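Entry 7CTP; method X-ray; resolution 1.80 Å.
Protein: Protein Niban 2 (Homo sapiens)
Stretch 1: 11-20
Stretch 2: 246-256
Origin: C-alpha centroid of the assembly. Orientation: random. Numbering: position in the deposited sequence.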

# COMPACT_ATOMS: atom_id res chain seq x y z
N ALA A 11 9.02 -32.13 -12.64
CA ALA A 11 9.18 -31.57 -13.97
C ALA A 11 8.42 -30.26 -14.10
O ALA A 11 8.94 -29.27 -14.64
CB ALA A 11 8.72 -32.56 -15.04
N ARG A 12 7.17 -30.24 -13.62
CA ARG A 12 6.36 -29.04 -13.71
C ARG A 12 6.94 -27.93 -12.84
O ARG A 12 6.99 -26.77 -13.25
CB ARG A 12 4.92 -29.34 -13.32
CG ARG A 12 4.06 -28.10 -13.19
CD ARG A 12 3.53 -27.68 -14.54
NE ARG A 12 2.54 -28.63 -15.06
CZ ARG A 12 2.35 -28.89 -16.35
NH1 ARG A 12 3.09 -28.27 -17.26
NH2 ARG A 12 1.44 -29.77 -16.73
N ARG A 13 7.40 -28.28 -11.63
CA ARG A 13 8.03 -27.26 -10.79
C ARG A 13 9.28 -26.69 -11.46
O ARG A 13 9.53 -25.49 -11.37
CB ARG A 13 8.35 -27.84 -9.42
CG ARG A 13 7.09 -28.11 -8.60
CD ARG A 13 7.44 -28.58 -7.19
NE ARG A 13 6.24 -28.77 -6.37
CZ ARG A 13 5.82 -27.91 -5.45
NH1 ARG A 13 6.50 -26.80 -5.21
NH2 ARG A 13 4.71 -28.17 -4.75
N GLN A 14 10.04 -27.52 -12.18
CA GLN A 14 11.23 -26.99 -12.85
C GLN A 14 10.84 -26.03 -13.97
O GLN A 14 11.48 -24.98 -14.15
CB GLN A 14 12.10 -28.12 -13.37
CG GLN A 14 13.38 -27.64 -14.07
CD GLN A 14 14.25 -26.79 -13.17
OE1 GLN A 14 14.72 -25.72 -13.57
NE2 GLN A 14 14.48 -27.26 -11.95
N HIS A 15 9.78 -26.36 -14.71
CA HIS A 15 9.33 -25.45 -15.77
C HIS A 15 8.88 -24.13 -15.17
O HIS A 15 9.22 -23.05 -15.69
CB HIS A 15 8.20 -26.10 -16.56
CG HIS A 15 8.65 -27.20 -17.48
ND1 HIS A 15 9.70 -27.06 -18.36
CD2 HIS A 15 8.19 -28.46 -17.65
CE1 HIS A 15 9.86 -28.18 -19.04
NE2 HIS A 15 8.96 -29.05 -18.63
N ILE A 16 8.13 -24.18 -14.07
CA ILE A 16 7.66 -22.95 -13.44
C ILE A 16 8.84 -22.12 -12.95
O ILE A 16 8.88 -20.90 -13.13
CB ILE A 16 6.68 -23.25 -12.29
CG1 ILE A 16 5.36 -23.80 -12.84
CG2 ILE A 16 6.44 -21.98 -11.47
CD1 ILE A 16 4.56 -24.58 -11.82
N ALA A 17 9.84 -22.77 -12.34
CA ALA A 17 11.01 -22.04 -11.85
C ALA A 17 11.76 -21.39 -13.00
O ALA A 17 12.30 -20.28 -12.85
CB ALA A 17 11.94 -22.96 -11.07
N GLU A 18 11.84 -22.07 -14.15
CA GLU A 18 12.51 -21.49 -15.30
C GLU A 18 11.79 -20.24 -15.78
O GLU A 18 12.42 -19.20 -16.04
CB GLU A 18 12.62 -22.53 -16.42
CG GLU A 18 13.69 -23.59 -16.15
CD GLU A 18 13.62 -24.78 -17.10
OE1 GLU A 18 14.34 -25.77 -16.85
OE2 GLU A 18 12.84 -24.72 -18.08
N LYS A 19 10.47 -20.32 -15.91
CA LYS A 19 9.69 -19.16 -16.34
C LYS A 19 9.78 -18.03 -15.31
O LYS A 19 9.89 -16.86 -15.68
CB LYS A 19 8.23 -19.55 -16.56
CG LYS A 19 8.03 -20.57 -17.69
CD LYS A 19 6.58 -21.03 -17.76
CE LYS A 19 6.38 -22.10 -18.83
NZ LYS A 19 5.76 -21.53 -20.07
N THR A 20 9.73 -18.38 -14.02
CA THR A 20 9.89 -17.38 -12.96
C THR A 20 11.24 -16.70 -13.05
O THR A 20 11.35 -15.47 -12.91
CB THR A 20 9.71 -18.05 -11.60
OG1 THR A 20 8.39 -18.62 -11.53
CG2 THR A 20 9.92 -17.06 -10.45
N PRO A 246 -2.32 -17.37 -16.02
CA PRO A 246 -3.20 -17.76 -17.14
C PRO A 246 -2.77 -19.03 -17.86
O PRO A 246 -3.60 -19.92 -18.06
CB PRO A 246 -3.14 -16.54 -18.06
CG PRO A 246 -2.95 -15.41 -17.13
CD PRO A 246 -2.00 -15.93 -16.07
N GLU A 247 -1.51 -19.14 -18.26
CA GLU A 247 -1.11 -20.33 -19.01
C GLU A 247 -1.06 -21.55 -18.09
O GLU A 247 -1.36 -22.66 -18.52
CB GLU A 247 0.21 -20.10 -19.74
CG GLU A 247 1.40 -20.03 -18.84
CD GLU A 247 2.70 -19.60 -19.53
OE1 GLU A 247 3.29 -20.44 -20.25
OE2 GLU A 247 3.15 -18.45 -19.31
N LEU A 248 -0.69 -21.36 -16.81
CA LEU A 248 -0.71 -22.50 -15.89
C LEU A 248 -2.14 -22.99 -15.67
O LEU A 248 -2.38 -24.20 -15.62
CB LEU A 248 -0.06 -22.13 -14.56
CG LEU A 248 0.26 -23.27 -13.59
CD1 LEU A 248 1.33 -24.19 -14.17
CD2 LEU A 248 0.68 -22.73 -12.23
N LYS A 249 -3.08 -22.06 -15.54
CA LYS A 249 -4.49 -22.42 -15.42
C LYS A 249 -4.99 -23.09 -16.70
O LYS A 249 -5.74 -24.08 -16.64
CB LYS A 249 -5.31 -21.17 -15.11
CG LYS A 249 -6.72 -21.42 -14.61
CD LYS A 249 -7.39 -20.10 -14.25
CE LYS A 249 -6.97 -19.60 -12.88
NZ LYS A 249 -7.75 -18.38 -12.47
N ALA A 250 -4.59 -22.57 -17.86
CA ALA A 250 -5.00 -23.16 -19.13
C ALA A 250 -4.49 -24.59 -19.27
O ALA A 250 -5.16 -25.44 -19.87
CB ALA A 250 -4.52 -22.30 -20.30
N GLU A 251 -3.32 -24.87 -18.71
CA GLU A 251 -2.73 -26.20 -18.85
C GLU A 251 -3.28 -27.18 -17.82
O GLU A 251 -3.63 -28.32 -18.16
CB GLU A 251 -1.21 -26.10 -18.73
CG GLU A 251 -0.48 -27.43 -18.88
CD GLU A 251 0.96 -27.26 -19.28
OE1 GLU A 251 1.61 -26.34 -18.73
OE2 GLU A 251 1.45 -28.03 -20.13
N LEU A 252 -3.37 -26.75 -16.56
CA LEU A 252 -3.77 -27.66 -15.49
C LEU A 252 -5.27 -27.76 -15.30
O LEU A 252 -5.76 -28.81 -14.84
CB LEU A 252 -3.13 -27.21 -14.17
CG LEU A 252 -1.61 -27.38 -14.11
CD1 LEU A 252 -1.11 -27.04 -12.72
CD2 LEU A 252 -1.20 -28.80 -14.48
N GLY A 253 -6.01 -26.70 -15.62
CA GLY A 253 -7.45 -26.67 -15.44
C GLY A 253 -8.15 -27.89 -16.00
O GLY A 253 -8.91 -28.56 -15.29
N PRO A 254 -7.90 -28.21 -17.28
CA PRO A 254 -8.57 -29.39 -17.87
C PRO A 254 -8.16 -30.71 -17.25
O PRO A 254 -8.81 -31.73 -17.51
CB PRO A 254 -8.14 -29.32 -19.34
CG PRO A 254 -7.80 -27.88 -19.57
CD PRO A 254 -7.16 -27.45 -18.29
N ARG A 255 -7.11 -30.73 -16.43
CA ARG A 255 -6.69 -31.95 -15.75
C ARG A 255 -7.35 -32.12 -14.39
O ARG A 255 -7.26 -33.21 -13.81
CB ARG A 255 -5.17 -31.96 -15.61
CG ARG A 255 -4.43 -31.83 -16.95
CD ARG A 255 -2.97 -31.50 -16.75
NE ARG A 255 -2.32 -31.10 -18.01
CZ ARG A 255 -1.30 -31.75 -18.54
NH1 ARG A 255 -0.81 -32.81 -17.92
NH2 ARG A 255 -0.75 -31.33 -19.68
N LEU A 256 -8.04 -31.10 -13.89
CA LEU A 256 -8.69 -31.21 -12.59
C LEU A 256 -10.02 -31.94 -12.73
O LEU A 256 -10.78 -31.70 -13.67
CB LEU A 256 -8.92 -29.81 -11.99
CG LEU A 256 -7.65 -28.96 -11.96
CD1 LEU A 256 -7.94 -27.58 -11.37
CD2 LEU A 256 -6.57 -29.68 -11.17

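Two nearly antiparallel helices meet here through the tips of long side chains, with two salt bridges beside a small apolar contact. The axes come no closer than 12.7 Å and their directions differ by 160°, so the backbones stay well apart; even the nearest alpha carbons, CA of Ile 16 and CA of Leu 248, are 8.7 Å from each other. Such a gap favours residues with reach, and the buried surface is a modest 298 Å². Beyond its helix, the second stretch passes into a 3-10 segment that carries Arg 255.

Where the backbones come nearest, Ile 16 CD1 meets Leu 248 CD1 at 4.0 Å, an ordinary van der Waals distance. Both residues point their CA-to-CB bonds sideways, yet their branched chains are long enough for the ends to approach, and both are buried, as suits groups with nothing polar to offer.

Lys 19 and Glu 247 form one charged pair. Lys 19 NZ donates a hydrogen bond to Glu 247 OE1 at 2.7 Å, which adds direction to the attraction of opposite charges. Long chains serve this exposed site well, carrying the charges across the gap between the helices.

Arg 12 contributes the most buried area of any residue in the contact. Its NH1 lies 2.8 Å from Glu 251 OE1 in the second salt bridge, while its aliphatic part also serves: CD approaches Leu 248 CD1 at 4.1 Å. Leu 252, its CA-to-CB bond pointing toward the first stretch, offers a van der Waals neighbour, with CD2 3.6 Å from Arg 12 NH2. The same nitrogen lies over one face of the Arg 255 guanidinium, with Arg 12 NH2 and Arg 255 NH1 4.0 Å apart. Both groups are cationic and repel, but the Glu 251 carboxylate can offset this: Arg 255 NH2 makes a long salt bridge with Glu 251 OE2 at 4.0 Å, purely electrostatic because no N-H points at the oxygen. Arg 255 NE also donates a hydrogen bond to the backbone oxygen Glu 251 O at 3.1 Å, helping to hold the side chain in place.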